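Local coordinates for protein putative thioesterase (Escherichia coli, PDB 5UGZ) that probably acts as an unusual type II thioesterase, hydrolysing thioesters to release intermediates from the colibactin NRPS/PKS assembly line, at residues C28-G33 against L55-R60; Y40-V45 against E243-Y248; G89-I94 against M118-F123; R128-A133 against L215-F220. One frame throughout, in Å; residues are numbered along the deposited sequence.

Contact 1: residues C28-G33 against L55-R60; sequences CLPYSG and LEPAGR
Leu-55 N donates to Cys-28 O at 2.9 Å, in the carbonyl plane and almost straight, with 172° at the hydrogen. A water bridges Cys-28 O and Leu-55 O, but at 2.5 Å from Cys-28 O it is unusually close and its details are less certain. Peptide groups thus join the loops leaving two adjacent parallel strands, 24-29 and 50-54, of the alpha/beta-hydrolase-type sheet. Alongside, Leu-29 and Leu-55 point the same way, and their CD1 methyls meet at 4.1 Å near Leu-79 of helix 72-83. The Pro-30 and Pro-57 rings reach toward each other, Pro-30 CG lying 3.7 Å from Pro-57 CD; Pro-30 CD also rests against Leu-55 O. A serine in place of Pro-30 would probably leave the Pro-57 ring without its mate and open a gap between the two loops. Arg-60, bent at chi2 and chi3, lays its guanidinium against Pro-57 CB, which stands 3.7 Å above one face toward the rim. Arg-60 NH1 comes within 4.0 Å of Gly-33 C and bonds to Gly-34 O and Asp-178. Asp-178, which also takes Gly-33 N, probably balances the buried positive charge and links both loops to helix 165-183.

Contact 2: residues Y40-V45 against E243-Y248; sequences YKWRSV and EQVVGY
Trp-42 offers one face of its indole to Val-246, whose CG2 methyl stands 3.4 Å above the ring plane, displaced toward the rim. The CH-pi geometry is clear: Val-246 CG2 is 3.8 Å from the centroid of the six-membered ring of Trp-42 and 24° off its normal. CG2 comes nearest to CD2 and CE3, so the methyl sits over the CD2-CE3 bond of the six-membered ring and not at the outer end of the indole. That outer end is met by the preceding residue of the helix, Val-245 CG1 lying 3.9 Å from Trp-42 CH2. Val-246 serves a second neighbour as well: its chi1 of 175°, with CG1 anti to the backbone N, turns CG2 to the indole and CG1 to Val-45, 3.8 Å from Val-45 CG2. The Val-45 methyl also reaches the branch point, Val-246 CB, at 3.7 Å, and Val-45 CG1 skirts Glu-243 CB at 4.3 Å. The contact thereby fastens the 3-10 turn that follows strand 24-29 onto the C-terminal helix 242-259. One turn further along that helix, Asn-250 ND2 is hydrogen-bonded to Val-45 O. Beneath the turn, Trp-42 packs on Leu-26 and Cys-28 of that strand and meets Phe-95 edge-to-face. Between 40-45 and 243-248 themselves no hydrogen bond crosses; their cohesion comes from methyl, ring and methylene surfaces, and depends on close fit more than on bond direction.

Contact 3: residues G89-I94 against M118-F123; sequences GGDYAI and MPCALF
Met-118 comes first, its backbone O taking a hydrogen from a water that also receives a weak bond from Tyr-92 N, while Tyr-92 OH lies 4.0 Å from Met-118 C. Pro-119 follows and covers the tyrosine ring: its CA stands 3.9 Å from the Tyr-92 ring centroid, 17° off the normal, a CH-pi contact, and Pro-119 CB reaches Tyr-92 CE1 at 3.5 Å. With CG set between the backbone N and the carbonyl carbon (chi1 71°), the phenol turns one face to Pro-119, and its OH bonds to Asp-117 O. At Cys-120 the backbone N donates to Tyr-92 O over 2.7 Å, and SG lies 3.5 Å from Asp-91 CB. The Cys-120 N bond belongs to the pairing of neighbouring parallel strands 91-97 and 121-125, the two ends of a beta-alpha-beta crossover through helix 99-113; the axes of the short strand segments 91-94 and 121-123 come within 5.0 Å, 20° from parallel. Ala-121 O receives only a weak bond from Ile-94 N. Leu-122 runs alongside Ile-94, its CD2 lying 3.6 Å from Ile-94 CB, both on the same sheet face. Phe-123 N then donates to Ile-94 O, and its ring turns an edge to Ala-93 CB under helix 242-259.

Contact 4: residues R128-A133 against L215-F220; sequences RPPDRA and LAWEKF
This is a loop-to-loop contact, apolar within and ionic outside, between the loop that follows strand 121-125 and a 3-10 segment lying between strands 198-203 and 225-230. Two successive prolines lie over one face of the Trp-217 indole. Pro-129 CA stands 3.7 Å from the centroid of the five-membered ring of Trp-217, and Pro-130 CD is 3.4 Å from that of the six-membered ring, only 12° off the normal; both are CH-pi contacts. Trp-217 NE1 donates to Cys-127 O, which fixes the ring's turn, and Phe-124 stacks on the indole. Pro-130 also lays CG over a face of Phe-220, 4.0 Å from the ring centroid, and Pro-129 CG touches Ala-216 CB at 3.6 Å. A leucine in place of Trp-217 would probably uncover both prolines and leave Cys-127 O without its N-H donor. Toward the outside, Asp-131 OD2 takes Lys-219 NZ at 2.7 Å, from above the carboxylate plane by 36°, and forms a weaker salt bridge with Arg-132 NE. Lys-219, bent at chi4, also gives NZ to Ala-216 O, on a lone pair at 3.1 Å. The other oxygen, Asp-131 OD1, faces the edge of the Phe-220 ring, 3.4 Å from CE2, and is buried with no polar partner in the model. The two cations on OD2 probably favour an ionised aspartate and offset the poor surroundings of OD1, while sharing the carboxylate probably eases the repulsion between Lys-219 and Arg-132.

The four contacts are spread around one parallel sheet of six strands. Contacts 1 and 3, with centres 19 Å apart, reach neighbouring strands 24-29 and 91-97, and Leu-29 CD1 touches Ile-94 CG2 at 3.9 Å. Contact 2 lies 18 Å from contact 1 between centres, Trp-42 CZ3 meeting Cys-28 SG at 4.1 Å. Contact 4 touches none of the others; its nearest atoms are about 7 Å from contact 3 and about 11 Å from contact 1. In sequence, contacts 1, 3 and 4 follow in series. Contacts 1 and 2 alternate, 40-45 falling between 28-33 and 55-60, and contact 2 spans 3 and 4, bringing together the two ends of an alpha/beta-hydrolase-type fold whose possible nucleophile elbow lies at the end of strand 91-97.

Contact 1: residues C28-G33 against L55-R60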
# COMPACT_ATOMS: atom_id res chain seq x y z
N CYS A 28 0.15 -0.27 -8.16
CA CYS A 28 -0.37 -0.80 -6.91
C CYS A 28 0.74 -1.47 -6.12
O CYS A 28 1.52 -2.26 -6.67
CB CYS A 28 -1.51 -1.78 -7.16
SG CYS A 28 -2.91 -0.99 -7.98
N LEU A 29 0.80 -1.17 -4.81
CA LEU A 29 1.78 -1.76 -3.91
C LEU A 29 1.08 -2.65 -2.89
O LEU A 29 0.05 -2.24 -2.33
CB LEU A 29 2.60 -0.67 -3.19
CG LEU A 29 3.60 0.07 -4.10
CD1 LEU A 29 2.88 0.90 -5.14
CD2 LEU A 29 4.53 0.96 -3.29
N PRO A 30 1.59 -3.84 -2.61
CA PRO A 30 0.90 -4.77 -1.72
C PRO A 30 1.16 -4.49 -0.24
O PRO A 30 2.04 -3.72 0.14
CB PRO A 30 1.47 -6.13 -2.14
CG PRO A 30 2.84 -5.82 -2.63
CD PRO A 30 2.81 -4.42 -3.20
N TYR A 31 0.37 -5.15 0.60
CA TYR A 31 0.55 -5.05 2.04
C TYR A 31 1.70 -5.95 2.51
O TYR A 31 2.37 -6.61 1.71
CB TYR A 31 -0.74 -5.42 2.75
CG TYR A 31 -1.42 -6.61 2.14
CD1 TYR A 31 -0.76 -7.84 2.06
CD2 TYR A 31 -2.72 -6.52 1.66
CE1 TYR A 31 -1.37 -8.94 1.50
CE2 TYR A 31 -3.34 -7.62 1.11
CZ TYR A 31 -2.66 -8.82 1.03
OH TYR A 31 -3.27 -9.91 0.48
N SER A 32 1.93 -5.98 3.82
CA SER A 32 3.05 -6.73 4.39
C SER A 32 2.91 -8.23 4.14
O SER A 32 1.85 -8.81 4.38
CB SER A 32 3.16 -6.47 5.89
OG SER A 32 3.49 -5.12 6.16
N GLY A 33 4.00 -8.86 3.67
CA GLY A 33 3.98 -10.25 3.26
C GLY A 33 3.37 -10.50 1.89
O GLY A 33 3.47 -11.62 1.37
N LEU A 55 3.30 -3.36 -8.71
CA LEU A 55 4.73 -3.21 -8.46
C LEU A 55 5.15 -4.29 -7.48
O LEU A 55 4.59 -4.38 -6.38
CB LEU A 55 5.07 -1.82 -7.92
CG LEU A 55 4.92 -0.66 -8.91
CD1 LEU A 55 5.45 0.64 -8.33
CD2 LEU A 55 5.56 -0.93 -10.26
N GLU A 56 6.10 -5.13 -7.89
CA GLU A 56 6.53 -6.27 -7.09
C GLU A 56 7.70 -5.87 -6.20
O GLU A 56 8.80 -5.64 -6.71
CB GLU A 56 6.94 -7.43 -7.99
CG GLU A 56 7.16 -8.74 -7.23
CD GLU A 56 5.87 -9.46 -6.89
OE1 GLU A 56 5.36 -10.21 -7.75
OE2 GLU A 56 5.38 -9.29 -5.76
N PRO A 57 7.51 -5.81 -4.87
CA PRO A 57 8.64 -5.64 -3.96
C PRO A 57 9.60 -6.82 -4.05
O PRO A 57 9.20 -7.94 -4.35
CB PRO A 57 7.98 -5.60 -2.57
CG PRO A 57 6.54 -5.40 -2.82
CD PRO A 57 6.24 -5.97 -4.15
N ALA A 58 10.87 -6.56 -3.74
CA ALA A 58 11.91 -7.56 -3.90
C ALA A 58 11.74 -8.69 -2.89
O ALA A 58 11.28 -8.49 -1.77
CB ALA A 58 13.29 -6.92 -3.75
N GLY A 59 12.10 -9.90 -3.32
CA GLY A 59 12.13 -11.06 -2.45
C GLY A 59 10.82 -11.78 -2.24
O GLY A 59 10.70 -12.56 -1.29
N ARG A 60 9.81 -11.54 -3.07
CA ARG A 60 8.61 -12.35 -3.04
C ARG A 60 7.97 -12.30 -4.42
O ARG A 60 8.37 -11.51 -5.27
CB ARG A 60 7.66 -11.91 -1.91
CG ARG A 60 6.59 -10.87 -2.27
CD ARG A 60 7.14 -9.46 -2.39
NE ARG A 60 8.05 -9.07 -1.32
CZ ARG A 60 7.69 -8.62 -0.12
NH1 ARG A 60 6.41 -8.51 0.20
NH2 ARG A 60 8.62 -8.27 0.76
O HOH W 1 2.12 -4.62 -6.39

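Contact 2: residues Y40-V45 against E243-Y248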
# COMPACT_ATOMS: atom_id res chain seq x y z
N TYR A 40 -3.80 -8.81 -9.35
CA TYR A 40 -4.08 -9.34 -10.69
C TYR A 40 -5.59 -9.35 -10.97
O TYR A 40 -6.01 -9.07 -12.10
CB TYR A 40 -3.53 -10.76 -10.85
CG TYR A 40 -2.02 -10.93 -10.86
CD1 TYR A 40 -1.16 -9.86 -11.04
CD2 TYR A 40 -1.46 -12.19 -10.71
CE1 TYR A 40 0.23 -10.06 -11.06
CE2 TYR A 40 -0.10 -12.40 -10.73
CZ TYR A 40 0.75 -11.34 -10.90
OH TYR A 40 2.12 -11.61 -10.89
N LYS A 41 -6.40 -9.67 -9.95
CA LYS A 41 -7.85 -9.77 -10.09
C LYS A 41 -8.51 -8.41 -10.34
O LYS A 41 -9.67 -8.36 -10.76
CB LYS A 41 -8.45 -10.41 -8.84
CG LYS A 41 -8.18 -9.61 -7.56
CD LYS A 41 -8.77 -10.30 -6.35
CE LYS A 41 -8.41 -9.59 -5.05
NZ LYS A 41 -6.99 -9.80 -4.67
N TRP A 42 -7.79 -7.31 -10.07
CA TRP A 42 -8.33 -5.98 -10.31
C TRP A 42 -8.61 -5.72 -11.78
O TRP A 42 -9.40 -4.83 -12.10
CB TRP A 42 -7.37 -4.92 -9.78
CG TRP A 42 -7.37 -4.79 -8.29
CD1 TRP A 42 -7.54 -5.79 -7.38
CD2 TRP A 42 -7.19 -3.59 -7.54
NE1 TRP A 42 -7.48 -5.28 -6.11
CE2 TRP A 42 -7.26 -3.93 -6.19
CE3 TRP A 42 -6.99 -2.25 -7.90
CZ2 TRP A 42 -7.14 -2.98 -5.18
CZ3 TRP A 42 -6.87 -1.32 -6.91
CH2 TRP A 42 -6.95 -1.68 -5.56
N ARG A 43 -7.95 -6.45 -12.68
CA ARG A 43 -8.16 -6.22 -14.11
C ARG A 43 -9.54 -6.65 -14.58
O ARG A 43 -9.90 -6.37 -15.73
CB ARG A 43 -7.08 -6.94 -14.90
CG ARG A 43 -6.19 -5.99 -15.68
CD ARG A 43 -5.07 -6.75 -16.34
NE ARG A 43 -5.59 -7.65 -17.37
CZ ARG A 43 -5.18 -8.89 -17.56
NH1 ARG A 43 -4.24 -9.42 -16.79
NH2 ARG A 43 -5.73 -9.62 -18.52
N SER A 44 -10.35 -7.26 -13.73
CA SER A 44 -11.71 -7.63 -14.12
C SER A 44 -12.75 -6.58 -13.77
O SER A 44 -13.91 -6.72 -14.18
CB SER A 44 -12.10 -8.98 -13.49
OG SER A 44 -12.48 -8.83 -12.13
N VAL A 45 -12.38 -5.53 -13.02
CA VAL A 45 -13.31 -4.47 -12.65
C VAL A 45 -12.79 -3.07 -12.96
O VAL A 45 -13.59 -2.12 -13.06
CB VAL A 45 -13.69 -4.59 -11.15
CG1 VAL A 45 -14.80 -5.61 -10.96
CG2 VAL A 45 -12.50 -5.03 -10.32
N GLU A 243 -13.90 -5.50 -5.23
CA GLU A 243 -14.67 -4.95 -6.35
C GLU A 243 -15.22 -3.58 -6.01
O GLU A 243 -15.33 -2.72 -6.89
CB GLU A 243 -15.82 -5.89 -6.75
CG GLU A 243 -15.54 -7.38 -6.58
CD GLU A 243 -15.67 -7.89 -5.13
OE1 GLU A 243 -15.24 -9.04 -4.84
OE2 GLU A 243 -16.20 -7.16 -4.27
N GLN A 244 -15.57 -3.36 -4.74
CA GLN A 244 -16.00 -2.04 -4.27
C GLN A 244 -14.84 -1.06 -4.23
O GLN A 244 -14.97 0.10 -4.65
CB GLN A 244 -16.63 -2.15 -2.88
CG GLN A 244 -18.02 -2.73 -2.84
CD GLN A 244 -18.32 -3.42 -1.51
OE1 GLN A 244 -17.92 -4.57 -1.29
NE2 GLN A 244 -19.02 -2.72 -0.62
N VAL A 245 -13.70 -1.50 -3.70
CA VAL A 245 -12.49 -0.67 -3.73
C VAL A 245 -12.21 -0.22 -5.16
O VAL A 245 -11.93 0.96 -5.42
CB VAL A 245 -11.30 -1.43 -3.13
CG1 VAL A 245 -10.00 -0.69 -3.39
CG2 VAL A 245 -11.50 -1.62 -1.65
N VAL A 246 -12.26 -1.15 -6.12
CA VAL A 246 -12.02 -0.73 -7.49
C VAL A 246 -13.17 0.10 -8.00
O VAL A 246 -12.99 0.91 -8.92
CB VAL A 246 -11.77 -1.92 -8.43
CG1 VAL A 246 -11.64 -1.40 -9.82
CG2 VAL A 246 -10.50 -2.69 -8.05
N GLY A 247 -14.38 -0.10 -7.47
CA GLY A 247 -15.49 0.77 -7.84
C GLY A 247 -15.21 2.22 -7.49
O GLY A 247 -15.54 3.13 -8.27
N TYR A 248 -14.57 2.45 -6.34
CA TYR A 248 -14.19 3.78 -5.88
C TYR A 248 -12.98 4.34 -6.62
O TYR A 248 -12.95 5.53 -6.95
CB TYR A 248 -13.92 3.74 -4.38
CG TYR A 248 -15.18 3.62 -3.59
CD1 TYR A 248 -16.11 4.66 -3.61
CD2 TYR A 248 -15.48 2.48 -2.86
CE1 TYR A 248 -17.29 4.58 -2.92
CE2 TYR A 248 -16.68 2.40 -2.15
CZ TYR A 248 -17.58 3.47 -2.19
OH TYR A 248 -18.78 3.45 -1.51

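Contact 3: residues G89-I94 against M118-F123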
# COMPACT_ATOMS: atom_id res chain seq x y z
N GLY A 89 5.52 9.17 -18.84
CA GLY A 89 5.17 10.57 -18.65
C GLY A 89 3.69 10.90 -18.67
O GLY A 89 3.35 12.08 -18.51
N GLY A 90 2.77 9.96 -18.85
CA GLY A 90 1.35 10.28 -18.86
C GLY A 90 0.77 10.45 -17.47
O GLY A 90 1.48 10.69 -16.49
N ASP A 91 -0.56 10.32 -17.40
CA ASP A 91 -1.27 10.31 -16.12
C ASP A 91 -1.02 9.02 -15.35
O ASP A 91 -0.90 7.94 -15.93
CB ASP A 91 -2.77 10.46 -16.33
CG ASP A 91 -3.11 11.66 -17.16
OD1 ASP A 91 -3.01 12.79 -16.65
OD2 ASP A 91 -3.48 11.47 -18.34
N TYR A 92 -0.99 9.12 -14.03
CA TYR A 92 -0.85 7.92 -13.21
C TYR A 92 -1.39 8.19 -11.81
O TYR A 92 -1.50 9.33 -11.37
CB TYR A 92 0.62 7.46 -13.17
CG TYR A 92 1.53 8.36 -12.36
CD1 TYR A 92 1.77 8.10 -11.02
CD2 TYR A 92 2.15 9.46 -12.93
CE1 TYR A 92 2.58 8.89 -10.29
CE2 TYR A 92 2.96 10.29 -12.18
CZ TYR A 92 3.18 9.99 -10.86
OH TYR A 92 4.00 10.77 -10.07
N ALA A 93 -1.74 7.10 -11.13
CA ALA A 93 -2.15 7.11 -9.73
C ALA A 93 -1.35 6.04 -9.01
O ALA A 93 -0.68 5.23 -9.64
CB ALA A 93 -3.64 6.84 -9.57
N ILE A 94 -1.42 6.05 -7.68
CA ILE A 94 -0.74 5.06 -6.85
C ILE A 94 -1.68 4.59 -5.76
O ILE A 94 -2.27 5.40 -5.05
CB ILE A 94 0.55 5.62 -6.22
CG1 ILE A 94 1.33 6.41 -7.28
CG2 ILE A 94 1.36 4.46 -5.59
CD1 ILE A 94 2.65 6.95 -6.84
N MET A 118 3.24 15.29 -11.01
CA MET A 118 2.38 14.86 -9.91
C MET A 118 1.40 13.78 -10.39
O MET A 118 0.90 13.85 -11.51
CB MET A 118 1.62 16.08 -9.38
CG MET A 118 0.79 15.89 -8.12
SD MET A 118 1.66 15.93 -6.53
CE MET A 118 2.67 17.40 -6.69
N PRO A 119 1.13 12.75 -9.57
CA PRO A 119 0.05 11.81 -9.90
C PRO A 119 -1.30 12.51 -10.01
O PRO A 119 -1.49 13.63 -9.53
CB PRO A 119 0.06 10.82 -8.73
CG PRO A 119 0.79 11.56 -7.63
CD PRO A 119 1.82 12.37 -8.32
N CYS A 120 -2.25 11.81 -10.66
CA CYS A 120 -3.66 12.22 -10.69
C CYS A 120 -4.27 12.22 -9.30
O CYS A 120 -5.00 13.15 -8.92
CB CYS A 120 -4.49 11.24 -11.54
SG CYS A 120 -4.18 11.14 -13.24
N ALA A 121 -4.07 11.12 -8.58
CA ALA A 121 -4.69 10.81 -7.30
C ALA A 121 -3.87 9.73 -6.63
O ALA A 121 -3.09 9.03 -7.28
CB ALA A 121 -6.13 10.32 -7.47
N LEU A 122 -4.05 9.62 -5.33
CA LEU A 122 -3.34 8.68 -4.48
C LEU A 122 -4.36 8.02 -3.57
O LEU A 122 -5.25 8.69 -3.06
CB LEU A 122 -2.26 9.36 -3.62
CG LEU A 122 -1.03 9.94 -4.34
CD1 LEU A 122 -0.30 10.87 -3.41
CD2 LEU A 122 -0.09 8.85 -4.82
N PHE A 123 -4.20 6.71 -3.37
CA PHE A 123 -5.10 5.90 -2.55
C PHE A 123 -4.26 5.25 -1.46
O PHE A 123 -3.31 4.53 -1.76
CB PHE A 123 -5.82 4.84 -3.39
CG PHE A 123 -6.54 5.40 -4.58
CD1 PHE A 123 -7.86 5.80 -4.48
CD2 PHE A 123 -5.89 5.54 -5.80
CE1 PHE A 123 -8.54 6.31 -5.58
CE2 PHE A 123 -6.55 6.06 -6.90
CZ PHE A 123 -7.88 6.46 -6.78
O HOH W 2 -0.17 12.36 -13.41

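Contact 4: residues R128-A133 against L215-F220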
# COMPACT_ATOMS: atom_id res chain seq x y z
N ARG A 128 -2.51 4.01 8.39
CA ARG A 128 -2.50 5.15 9.30
C ARG A 128 -1.62 6.26 8.72
O ARG A 128 -0.77 6.00 7.86
CB ARG A 128 -2.02 4.72 10.69
CG ARG A 128 -2.98 3.69 11.35
CD ARG A 128 -2.46 3.09 12.67
NE ARG A 128 -2.13 4.08 13.69
CZ ARG A 128 -1.96 3.81 14.99
NH1 ARG A 128 -2.10 2.57 15.45
NH2 ARG A 128 -1.64 4.79 15.82
N PRO A 129 -1.80 7.50 9.16
CA PRO A 129 -1.08 8.61 8.54
C PRO A 129 0.41 8.44 8.70
O PRO A 129 0.89 7.89 9.71
CB PRO A 129 -1.60 9.84 9.30
CG PRO A 129 -2.90 9.41 9.89
CD PRO A 129 -2.71 7.96 10.23
N PRO A 130 1.20 8.90 7.72
CA PRO A 130 2.64 8.62 7.77
C PRO A 130 3.33 9.24 8.97
O PRO A 130 4.33 8.67 9.45
CB PRO A 130 3.15 9.21 6.45
CG PRO A 130 2.10 10.14 5.98
CD PRO A 130 0.81 9.63 6.51
N ASP A 131 2.84 10.37 9.49
CA ASP A 131 3.44 10.94 10.70
C ASP A 131 2.99 10.24 11.98
O ASP A 131 3.61 10.45 13.03
CB ASP A 131 3.17 12.47 10.78
CG ASP A 131 1.69 12.85 10.63
OD1 ASP A 131 0.95 12.18 9.90
OD2 ASP A 131 1.28 13.86 11.23
N ARG A 132 1.98 9.38 11.91
CA ARG A 132 1.56 8.57 13.04
C ARG A 132 1.72 7.08 12.78
O ARG A 132 1.45 6.28 13.68
CB ARG A 132 0.12 8.89 13.39
CG ARG A 132 -0.04 10.33 13.83
CD ARG A 132 -0.90 11.16 12.90
NE ARG A 132 -0.98 12.53 13.40
CZ ARG A 132 -1.72 12.91 14.43
NH1 ARG A 132 -1.72 14.18 14.83
NH2 ARG A 132 -2.45 12.01 15.08
N ALA A 133 2.18 6.70 11.59
CA ALA A 133 2.42 5.30 11.26
C ALA A 133 3.54 4.73 12.13
O ALA A 133 4.61 4.39 11.63
CB ALA A 133 2.77 5.13 9.78
N LEU A 215 -7.50 11.77 10.19
CA LEU A 215 -7.56 13.21 9.95
C LEU A 215 -6.17 13.81 9.76
O LEU A 215 -6.04 14.88 9.15
CB LEU A 215 -8.32 13.88 11.10
CG LEU A 215 -9.68 13.23 11.38
CD1 LEU A 215 -10.27 13.71 12.71
CD2 LEU A 215 -10.64 13.50 10.22
N ALA A 216 -5.13 13.15 10.28
CA ALA A 216 -3.76 13.59 10.09
C ALA A 216 -3.28 13.42 8.66
O ALA A 216 -2.13 13.77 8.37
CB ALA A 216 -2.83 12.82 11.02
N TRP A 217 -4.10 12.87 7.78
CA TRP A 217 -3.73 12.68 6.39
C TRP A 217 -3.91 13.93 5.55
O TRP A 217 -3.29 14.04 4.49
CB TRP A 217 -4.58 11.55 5.78
CG TRP A 217 -3.96 10.18 5.78
CD1 TRP A 217 -4.38 9.09 6.48
CD2 TRP A 217 -2.85 9.74 4.99
NE1 TRP A 217 -3.59 8.00 6.18
CE2 TRP A 217 -2.64 8.37 5.26
CE3 TRP A 217 -2.00 10.38 4.07
CZ2 TRP A 217 -1.62 7.63 4.66
CZ3 TRP A 217 -0.98 9.63 3.47
CH2 TRP A 217 -0.80 8.28 3.78
N GLU A 218 -4.72 14.89 6.01
CA GLU A 218 -5.19 15.98 5.15
C GLU A 218 -4.13 17.03 4.88
O GLU A 218 -4.16 17.68 3.82
CB GLU A 218 -6.44 16.60 5.77
CG GLU A 218 -7.64 15.65 5.75
CD GLU A 218 -8.80 16.09 6.61
OE1 GLU A 218 -8.81 17.26 7.07
OE2 GLU A 218 -9.71 15.27 6.83
N LYS A 219 -3.17 17.23 5.78
CA LYS A 219 -2.14 18.24 5.54
C LYS A 219 -1.16 17.85 4.43
O LYS A 219 -0.35 18.70 4.02
CB LYS A 219 -1.36 18.52 6.82
CG LYS A 219 -0.81 17.27 7.47
CD LYS A 219 0.22 17.61 8.52
CE LYS A 219 0.73 16.36 9.20
NZ LYS A 219 -0.34 15.67 9.97
N PHE A 220 -1.18 16.61 3.96
CA PHE A 220 -0.20 16.12 2.99
C PHE A 220 -0.57 16.41 1.55
O PHE A 220 0.22 16.12 0.65
CB PHE A 220 0.02 14.61 3.20
CG PHE A 220 0.73 14.30 4.48
CD1 PHE A 220 2.08 14.56 4.61
CD2 PHE A 220 0.05 13.79 5.57
CE1 PHE A 220 2.74 14.30 5.79
CE2 PHE A 220 0.70 13.52 6.76
CZ PHE A 220 2.04 13.78 6.88